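Local coordinates for protein Amy13K (Eubacterium rectale DSM 17629, PDB 6B3P) that binds maltooligosaccharides through paired family 26 carbohydrate-binding modules, probably anchoring a cell-surface alpha-amylase to starch, at residues L61-G65 / H66-L70. Numbering follows the deposited sequence.
Sequences LNDDG and HGNQL. With GLC (alpha-D-glucopyranose), chain C; FMT (formic acid), chain P.
At the maltooligosaccharide site of the first starch-binding module, the chain leaves strand 57-62, turns back on itself through D63-N68 and returns beside N62 with Q69, a residue of the glycan pocket. Two backbone bonds close the hairpin-like return: L70 N to L61 O, 2.8 Å and nearly straight at 169°, and D63 N to N68 O, 3.0 Å. Between them the backbones of N62 and Q69 form a single beta bridge, with N62 CB 3.8 Å from Q69 CB.

The carboxylate of D63 turns inward and holds the loop from within. With CG set between backbone N and carbonyl carbon (chi1 59°), its OD1 accepts from H66 N and from N68 N, both at 3.2 Å, the two N-H groups arriving from opposite faces of the carboxylate plane. The same residue is held at its carbonyl: H66 ND1 donates to D63 O, which lies at the edge of the imidazole close to the ring plane, and this bond would restrain the rotation of the ring. On the strand side, N62 OD1 takes the N-H of D64 on an in-plane lone pair, making an Asx turn, while N62 ND2 bonds P31 O. G65 and G67 both have positive phi, and G67 N donates to a formate, probably from the crystallisation liquor.

Beyond the bridge, the Q69 side chain runs out past W30 and sets its amide against one glucose as donor and acceptor together: Q69 OE1 accepts from glucose O2 at 2.8 Å and Q69 NE2 donates to glucose O3 at 3.0 Å. Away from the sugar, L61 CB meets L70 CD1 at 4.1 Å, and both leucines pack on Y7 and F87. Polar side chains bonding the O2 and O3 of a glucose beside a tryptophan are the usual pattern of starch-binding modules, here carried by the loop that follows strand 57-62 of a beta-sandwich.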
loop_
_atom_site.group_PDB
_atom_site.type_symbol
_atom_site.label_atom_id
_atom_site.label_comp_id
_atom_site.label_asym_id
_atom_site.label_seq_id
_atom_site.Cartn_x
_atom_site.Cartn_y
_atom_site.Cartn_z
ATOM N N LEU A 61 -12.790 -14.173 7.439
ATOM C CA LEU A 61 -11.566 -14.742 6.896
ATOM C C LEU A 61 -11.826 -16.202 6.532
ATOM O O LEU A 61 -12.485 -16.926 7.278
ATOM C CB LEU A 61 -10.422 -14.615 7.903
ATOM C CG LEU A 61 -9.995 -13.178 8.224
ATOM C CD1 LEU A 61 -9.175 -13.127 9.506
ATOM C CD2 LEU A 61 -9.209 -12.583 7.063
ATOM N N ASN A 62 -11.310 -16.626 5.383
ATOM C CA ASN A 62 -11.622 -17.944 4.835
ATOM C C ASN A 62 -10.468 -18.472 3.984
ATOM O O ASN A 62 -9.518 -17.742 3.713
ATOM C CB ASN A 62 -12.913 -17.876 4.011
ATOM C CG ASN A 62 -12.801 -16.937 2.825
ATOM O OD1 ASN A 62 -12.052 -17.197 1.886
ATOM N ND2 ASN A 62 -13.560 -15.841 2.856
ATOM N N ASP A 63 -10.550 -19.734 3.562
ATOM C CA ASP A 63 -9.494 -20.324 2.737
ATOM C C ASP A 63 -9.818 -20.208 1.247
ATOM O O ASP A 63 -9.564 -21.128 0.469
ATOM C CB ASP A 63 -9.250 -21.791 3.126
ATOM C CG ASP A 63 -10.483 -22.666 2.976
ATOM O OD1 ASP A 63 -11.537 -22.176 2.523
ATOM O OD2 ASP A 63 -10.386 -23.865 3.313
ATOM N N ASP A 64 -10.383 -19.065 0.870
ATOM C CA ASP A 64 -10.562 -18.689 -0.532
ATOM C C ASP A 64 -11.440 -19.664 -1.320
ATOM O O ASP A 64 -11.122 -20.019 -2.455
ATOM C CB ASP A 64 -9.192 -18.555 -1.210
ATOM C CG ASP A 64 -9.219 -17.628 -2.420
ATOM O OD1 ASP A 64 -10.262 -16.992 -2.681
ATOM O OD2 ASP A 64 -8.181 -17.514 -3.106
ATOM N N GLY A 65 -12.545 -20.090 -0.716
ATOM C CA GLY A 65 -13.547 -20.867 -1.425
ATOM C C GLY A 65 -13.377 -22.373 -1.344
ATOM O O GLY A 65 -13.955 -23.095 -2.156
ATOM N N HIS A 66 -12.604 -22.846 -0.369
ATOM C CA HIS A 66 -12.297 -24.272 -0.255
ATOM C C HIS A 66 -12.858 -24.903 1.021
ATOM O O HIS A 66 -12.307 -25.877 1.536
ATOM C CB HIS A 66 -10.782 -24.485 -0.336
ATOM C CG HIS A 66 -10.207 -24.182 -1.685
ATOM N ND1 HIS A 66 -9.434 -23.068 -1.937
ATOM C CD2 HIS A 66 -10.307 -24.843 -2.864
ATOM C CE1 HIS A 66 -9.078 -23.059 -3.209
ATOM N NE2 HIS A 66 -9.595 -24.125 -3.794
ATOM N N GLY A 67 -13.953 -24.340 1.528
ATOM C CA GLY A 67 -14.775 -25.023 2.515
ATOM C C GLY A 67 -14.599 -24.634 3.971
ATOM O O GLY A 67 -15.320 -25.150 4.829
ATOM N N ASN A 68 -13.660 -23.739 4.263
ATOM C CA ASN A 68 -13.390 -23.356 5.648
ATOM C C ASN A 68 -13.341 -21.849 5.859
ATOM O O ASN A 68 -12.748 -21.117 5.069
ATOM C CB ASN A 68 -12.077 -23.984 6.108
ATOM C CG ASN A 68 -12.075 -25.487 5.949
ATOM O OD1 ASN A 68 -11.408 -26.031 5.071
ATOM N ND2 ASN A 68 -12.832 -26.166 6.798
ATOM N N GLN A 69 -13.965 -21.400 6.943
ATOM C CA GLN A 69 -14.000 -19.983 7.282
ATOM C C GLN A 69 -14.039 -19.783 8.790
ATOM O O GLN A 69 -14.560 -20.623 9.527
ATOM C CB GLN A 69 -15.218 -19.317 6.648
ATOM C CG GLN A 69 -16.512 -19.760 7.281
ATOM C CD GLN A 69 -17.729 -19.344 6.488
ATOM O OE1 GLN A 69 -17.933 -19.781 5.350
ATOM N NE2 GLN A 69 -18.548 -18.490 7.086
ATOM N N LEU A 70 -13.497 -18.657 9.238
ATOM C CA LEU A 70 -13.561 -18.281 10.641
ATOM C C LEU A 70 -14.860 -17.538 10.927
ATOM O O LEU A 70 -15.555 -17.100 10.011
ATOM C CB LEU A 70 -12.359 -17.417 11.018
ATOM C CG LEU A 70 -10.989 -17.993 10.650
ATOM C CD1 LEU A 70 -9.885 -17.074 11.148
ATOM C CD2 LEU A 70 -10.807 -19.402 11.203
HETATM C C1 GLC C . -20.944 -18.430 1.706
HETATM C C2 GLC C . -20.340 -18.380 3.095
HETATM C C3 GLC C . -21.269 -17.590 4.003
HETATM C C4 GLC C . -21.599 -16.231 3.416
HETATM C C5 GLC C . -22.095 -16.379 1.997
HETATM C C6 GLC C . -22.342 -15.002 1.401
HETATM O O2 GLC C . -20.084 -19.677 3.580
HETATM O O3 GLC C . -20.700 -17.413 5.260
HETATM O O4 GLC C . -22.548 -15.575 4.218
HETATM O O5 GLC C . -21.158 -17.102 1.261
HETATM O O6 GLC C . -22.647 -15.012 0.039
HETATM C C FMT P . -16.239 -21.955 1.507
HETATM O O1 FMT P . -15.772 -21.996 0.382
HETATM O O2 FMT P . -17.439 -22.105 1.694
#